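Side-chain contacts in probable csgAB operon transcriptional regulatory protein (Salmonella typhimurium, PDB 5XP0), which acts as the master regulator of curli fimbriae, needed for csgAB transcription and favouring biofilm formation; this chain is its atypical receiver domain: residues D98-P101 with Y102-E106; V124-G127 with L128-I131; C136-S139 with Q140-S144. All blocks are in the same frame, centred on the assembly; numbering follows the deposited sequence.

Contact 1 (D98-P101 with Y102-E106); sequences DDYP and YREIE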
# COMPACT_ATOMS: atom_id res chain seq x y z
N ASP B 98 14.93 7.65 4.47
CA ASP B 98 15.77 8.77 4.83
C ASP B 98 17.19 8.27 4.61
O ASP B 98 17.47 7.09 4.82
CB ASP B 98 15.54 9.19 6.28
CG ASP B 98 14.11 9.66 6.52
OD1 ASP B 98 13.70 10.67 5.91
OD2 ASP B 98 13.39 9.00 7.30
N ASP B 99 18.05 9.13 4.11
CA ASP B 99 19.48 8.83 3.98
C ASP B 99 19.75 7.72 2.95
O ASP B 99 20.84 7.13 2.94
CB ASP B 99 20.16 8.47 5.32
CG ASP B 99 19.70 7.14 5.91
OD1 ASP B 99 19.23 7.14 7.06
OD2 ASP B 99 19.80 6.10 5.21
N TYR B 100 18.79 7.38 2.10
CA TYR B 100 19.17 6.72 0.86
C TYR B 100 20.19 7.64 0.20
O TYR B 100 19.91 8.85 0.06
CB TYR B 100 17.95 6.50 -0.04
CG TYR B 100 18.17 5.73 -1.32
CD1 TYR B 100 18.75 4.48 -1.31
CD2 TYR B 100 17.77 6.26 -2.54
CE1 TYR B 100 18.95 3.77 -2.48
CE2 TYR B 100 17.97 5.57 -3.71
CZ TYR B 100 18.54 4.32 -3.69
OH TYR B 100 18.73 3.63 -4.88
N PRO B 101 21.38 7.16 -0.14
CA PRO B 101 22.45 8.09 -0.52
C PRO B 101 22.15 8.83 -1.82
O PRO B 101 21.53 8.30 -2.74
CB PRO B 101 23.69 7.20 -0.66
CG PRO B 101 23.38 5.97 0.13
CD PRO B 101 21.90 5.78 0.03
N TYR B 102 22.61 10.08 -1.88
CA TYR B 102 22.49 10.87 -3.09
C TYR B 102 23.15 10.19 -4.28
O TYR B 102 22.64 10.23 -5.41
CB TYR B 102 23.13 12.23 -2.87
CG TYR B 102 22.31 13.19 -2.05
CD1 TYR B 102 21.13 12.81 -1.42
CD2 TYR B 102 22.72 14.52 -1.94
CE1 TYR B 102 20.39 13.73 -0.68
CE2 TYR B 102 22.00 15.43 -1.23
CZ TYR B 102 20.85 15.05 -0.61
OH TYR B 102 20.17 16.01 0.09
N ARG B 103 24.31 9.58 -4.05
CA ARG B 103 25.00 8.84 -5.11
C ARG B 103 24.11 7.75 -5.69
O ARG B 103 24.18 7.46 -6.90
CB ARG B 103 26.27 8.20 -4.55
CG ARG B 103 27.07 9.06 -3.58
CD ARG B 103 28.28 8.31 -3.03
NE ARG B 103 27.89 7.14 -2.23
CZ ARG B 103 27.75 7.13 -0.91
NH1 ARG B 103 27.97 8.23 -0.19
NH2 ARG B 103 27.39 6.02 -0.29
N GLU B 104 23.27 7.15 -4.86
CA GLU B 104 22.37 6.10 -5.34
C GLU B 104 21.20 6.68 -6.11
O GLU B 104 20.80 6.16 -7.15
CB GLU B 104 21.85 5.25 -4.18
CG GLU B 104 22.92 4.65 -3.28
CD GLU B 104 24.08 4.12 -4.06
OE1 GLU B 104 23.85 3.47 -5.09
OE2 GLU B 104 25.24 4.37 -3.64
N ILE B 105 20.61 7.76 -5.60
CA ILE B 105 19.54 8.42 -6.33
C ILE B 105 19.98 8.79 -7.74
O ILE B 105 19.27 8.55 -8.72
CB ILE B 105 19.06 9.64 -5.54
CG1 ILE B 105 18.38 9.18 -4.28
CG2 ILE B 105 18.16 10.50 -6.39
CD1 ILE B 105 18.29 10.25 -3.22
N GLU B 106 21.16 9.41 -7.86
CA GLU B 106 21.65 9.84 -9.17
C GLU B 106 21.77 8.69 -10.15
O GLU B 106 21.62 8.89 -11.36
CB GLU B 106 23.01 10.52 -9.04
CG GLU B 106 23.56 11.18 -10.31
CD GLU B 106 24.33 10.22 -11.22
OE1 GLU B 106 24.86 9.18 -10.74
OE2 GLU B 106 24.46 10.53 -12.42

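Contact 2 (V124-G127 with L128-I131); sequences VVSG and LQGI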
# COMPACT_ATOMS: atom_id res chain seq x y z
N VAL B 124 2.56 14.48 -1.52
CA VAL B 124 2.91 13.72 -2.70
C VAL B 124 2.09 14.17 -3.91
O VAL B 124 2.63 14.32 -5.01
CB VAL B 124 2.80 12.22 -2.40
CG1 VAL B 124 3.03 11.38 -3.63
CG2 VAL B 124 3.85 11.88 -1.35
N VAL B 125 0.78 14.40 -3.73
CA VAL B 125 -0.03 14.97 -4.83
C VAL B 125 0.60 16.24 -5.34
O VAL B 125 0.72 16.47 -6.56
CB VAL B 125 -1.47 15.25 -4.36
CG1 VAL B 125 -2.23 16.18 -5.34
CG2 VAL B 125 -2.22 13.93 -4.16
N SER B 126 0.97 17.12 -4.42
CA SER B 126 1.53 18.41 -4.83
C SER B 126 2.82 18.22 -5.62
O SER B 126 3.04 18.88 -6.63
CB SER B 126 1.76 19.28 -3.60
OG SER B 126 0.55 19.89 -3.21
N GLY B 127 3.66 17.29 -5.20
CA GLY B 127 4.87 17.03 -5.97
C GLY B 127 4.57 16.53 -7.36
O GLY B 127 5.19 16.96 -8.33
N LEU B 128 3.60 15.61 -7.48
CA LEU B 128 3.25 15.07 -8.79
C LEU B 128 2.59 16.12 -9.68
O LEU B 128 2.77 16.09 -10.90
CB LEU B 128 2.34 13.84 -8.62
CG LEU B 128 3.09 12.64 -8.02
CD1 LEU B 128 2.14 11.49 -7.66
CD2 LEU B 128 4.15 12.14 -8.98
N GLN B 129 1.83 17.05 -9.10
CA GLN B 129 1.32 18.14 -9.89
C GLN B 129 2.47 18.95 -10.47
O GLN B 129 2.42 19.39 -11.62
CB GLN B 129 0.40 19.03 -9.04
CG GLN B 129 -0.92 18.42 -8.65
CD GLN B 129 -1.62 19.22 -7.58
OE1 GLN B 129 -0.98 19.83 -6.72
NE2 GLN B 129 -2.95 19.24 -7.63
N GLY B 130 3.56 19.09 -9.70
CA GLY B 130 4.75 19.72 -10.25
C GLY B 130 5.36 18.95 -11.41
O GLY B 130 5.80 19.55 -12.40
N ILE B 131 5.42 17.62 -11.30
CA ILE B 131 6.01 16.82 -12.38
C ILE B 131 5.22 17.01 -13.66
O ILE B 131 5.80 17.13 -14.75
CB ILE B 131 6.09 15.33 -12.00
CG1 ILE B 131 7.23 15.05 -11.03
CG2 ILE B 131 6.38 14.49 -13.25
CD1 ILE B 131 7.01 15.55 -9.67

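Contact 3 (C136-S139 with Q140-S144); sequences CYFS and QKLAS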
# COMPACT_ATOMS: atom_id res chain seq x y z
N CYS B 136 10.88 18.95 -11.34
CA CYS B 136 11.31 17.80 -10.56
C CYS B 136 10.91 18.03 -9.10
O CYS B 136 10.51 19.12 -8.70
CB CYS B 136 12.81 17.58 -10.70
SG CYS B 136 13.34 17.03 -12.36
N TYR B 137 10.99 16.96 -8.31
CA TYR B 137 10.66 17.01 -6.89
C TYR B 137 11.87 16.55 -6.10
O TYR B 137 11.97 15.38 -5.71
CB TYR B 137 9.42 16.12 -6.57
CG TYR B 137 8.88 16.39 -5.18
CD1 TYR B 137 8.17 17.55 -4.92
CD2 TYR B 137 9.11 15.52 -4.14
CE1 TYR B 137 7.68 17.83 -3.64
CE2 TYR B 137 8.62 15.79 -2.86
CZ TYR B 137 7.90 16.94 -2.63
OH TYR B 137 7.42 17.18 -1.37
N PHE B 138 12.76 17.49 -5.83
CA PHE B 138 13.98 17.26 -5.10
C PHE B 138 14.13 18.38 -4.08
O PHE B 138 13.75 19.52 -4.32
CB PHE B 138 15.22 17.27 -5.99
CG PHE B 138 15.23 16.22 -7.04
CD1 PHE B 138 15.32 14.87 -6.70
CD2 PHE B 138 15.22 16.58 -8.39
CE1 PHE B 138 15.35 13.91 -7.69
CE2 PHE B 138 15.24 15.61 -9.37
CZ PHE B 138 15.33 14.28 -9.03
N SER B 139 14.73 18.05 -2.94
CA SER B 139 15.14 19.13 -2.07
C SER B 139 16.15 20.03 -2.79
O SER B 139 16.77 19.65 -3.77
CB SER B 139 15.75 18.59 -0.78
OG SER B 139 16.92 17.85 -1.05
N GLN B 140 16.29 21.25 -2.28
CA GLN B 140 17.28 22.15 -2.87
C GLN B 140 18.66 21.50 -2.84
O GLN B 140 19.41 21.58 -3.81
CB GLN B 140 17.28 23.50 -2.15
CG GLN B 140 16.11 24.40 -2.49
CD GLN B 140 16.21 24.97 -3.89
OE1 GLN B 140 17.31 25.23 -4.37
NE2 GLN B 140 15.07 25.17 -4.54
N LYS B 141 18.99 20.80 -1.76
CA LYS B 141 20.34 20.25 -1.68
C LYS B 141 20.52 19.08 -2.65
O LYS B 141 21.57 18.95 -3.29
CB LYS B 141 20.63 19.82 -0.23
CG LYS B 141 22.09 19.67 0.10
CD LYS B 141 22.30 19.20 1.55
CE LYS B 141 22.21 17.68 1.72
NZ LYS B 141 20.90 17.23 2.28
N LEU B 142 19.48 18.26 -2.83
CA LEU B 142 19.63 17.14 -3.75
C LEU B 142 19.65 17.62 -5.20
O LEU B 142 20.47 17.14 -6.00
CB LEU B 142 18.53 16.11 -3.50
CG LEU B 142 18.51 14.92 -4.46
CD1 LEU B 142 19.88 14.27 -4.53
CD2 LEU B 142 17.44 13.94 -3.98
N ALA B 143 18.77 18.58 -5.55
CA ALA B 143 18.82 19.16 -6.89
C ALA B 143 20.20 19.71 -7.20
O ALA B 143 20.69 19.57 -8.32
CB ALA B 143 17.79 20.28 -7.06
N SER B 144 20.82 20.37 -6.21
CA SER B 144 22.15 20.93 -6.44
C SER B 144 23.17 19.83 -6.67
O SER B 144 24.03 19.93 -7.56
CB SER B 144 22.60 21.82 -5.28
OG SER B 144 23.90 22.36 -5.57
O HOH W 1 17.93 18.37 2.23

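Contact 1 (D98-P101 with Y102-E106)
Tyr100 lays one face of its ring over the CB of Glu104, a CH-pi contact with CB 3.9 Å from the ring centroid and 28° off the normal. The two side chains cross at about a right angle. Tyr100 swings CG away from its own N (chi1 -175°), which carries the ring forward beneath the first helical turn. There its CD2 also meets Ile105 CG1 at 3.5 Å. Pro101 is the N-cap. Tyr100 comes just before it and Ile105 four residues after it, the places of a hydrophobic staple. Pro101 O takes a good bond from Ile105 N (3.1 Å, 164°), with the donor in the carbonyl plane, and a weak one from Glu104 N. Glu104 bends at chi2 and sets CG 3.6 Å from Pro101 CD. The Arg103 guanidinium turns one face to Pro101 CB, off-centre toward the rim. Tyr100 OH is hydrogen-bonded to Trp108 NE1, past the end of this short helix. The contact lies at the surface after strand 90-94. Ile105 is buried, against Ile111 and Val114 of strand 111-114 and Leu142 of helix 140-147.

Contact 2 (V124-G127 with L128-I131)
The carboxamide of Gln129 has Val125 CG1 over one face, 3.8 Å from Gln129 CD. At the oxygen end of the amide, Gln129 OE1 comes 3.4 Å from Ser126 CA, approaching the backbone of the previous turn. Ser126 OG stays 3.8 Å from this oxygen and instead makes a weak bond to Glu122 O. Gln129 reaches back because CG lies beside its own N (chi1 -70°) and the chain then runs extended. Its CG passes 3.3 Å from Val125 O, and its apolar stem lines the helix flank. On another flank, Val124 and Leu128 lie side by side and point the same way, with Val124 CG1 4.1 Å from Leu128 CD1. Backbone bonds join the turns: Leu128 N to Val124 O, Gln129 N to Val125 O (2.8 Å, 158°) and Gly130 N to Ser126 O. Gly127 and Gly130 are both buried. Leu128 and Ile131 face the sheet, touching Leu64 and Ile62 respectively. Val125 and Gln129 face helix 28-41. Val124 also packs on Leu28 of the second subunit. A helix that follows the last strand of a parallel sheet and packs beside the first helix is characteristic of the CheY-like receiver fold.

Contact 3 (C136-S139 with Q140-S144)
Ser139 holds OG between its backbone N and carbonyl carbon (chi1 63°), and this turns the hydroxyl back over the start of the helix. There OG accepts from Leu142 N at 3.1 Å, with an N-H...O angle of 155°. This is a classic serine N-cap. The cap serves an N-H of the first turn. Ser139 O takes the first regular helical bond, from Ala143 N, at 2.9 Å and almost straight. A water links Ser139 OG and Lys141 NZ by weak bonds only. The main polar partner of Lys141 NZ is Tyr102 OH. Phe138 turns CG beside its own N (chi1 -61°), and its ring meets the Leu142 side chain at a slant, with Phe138 CD1 3.6 Å from Leu142 CD2. Phe138 CB also rests 4.1 Å from Ala143 CB. Phe138 precedes the N-cap and Ala143 is the fourth residue after it, the pairing of a hydrophobic staple. The loop arrives from helix 121-132. It sets Phe138 against Ile111 and Val114 of strand 111-114. Leu142 touches Val114 of that strand and Tyr102 of helix 102-107.

Overall arrangement
The contacts follow one another along the chain. Contacts 1 and 3 are helix starts on the same side of the chain's centre, 12 Å apart between centres. They touch directly: Tyr102 OH lies 2.6 Å from Lys141 NZ, a probable hydrogen bond. Contact 2 lies within helix 121-132, about 20 Å from contact 1 and 14 Å from contact 3 between centres. It meets contact 3 through Tyr137, whose ring packs on Gly127. Strand 111-114, at one edge of the five-stranded parallel sheet, is touched by contacts 1 and 3, while contact 2 packs on strands 61-66 and 90-94. Helix 140-147 thus packs on helix 102-107 and on this edge strand.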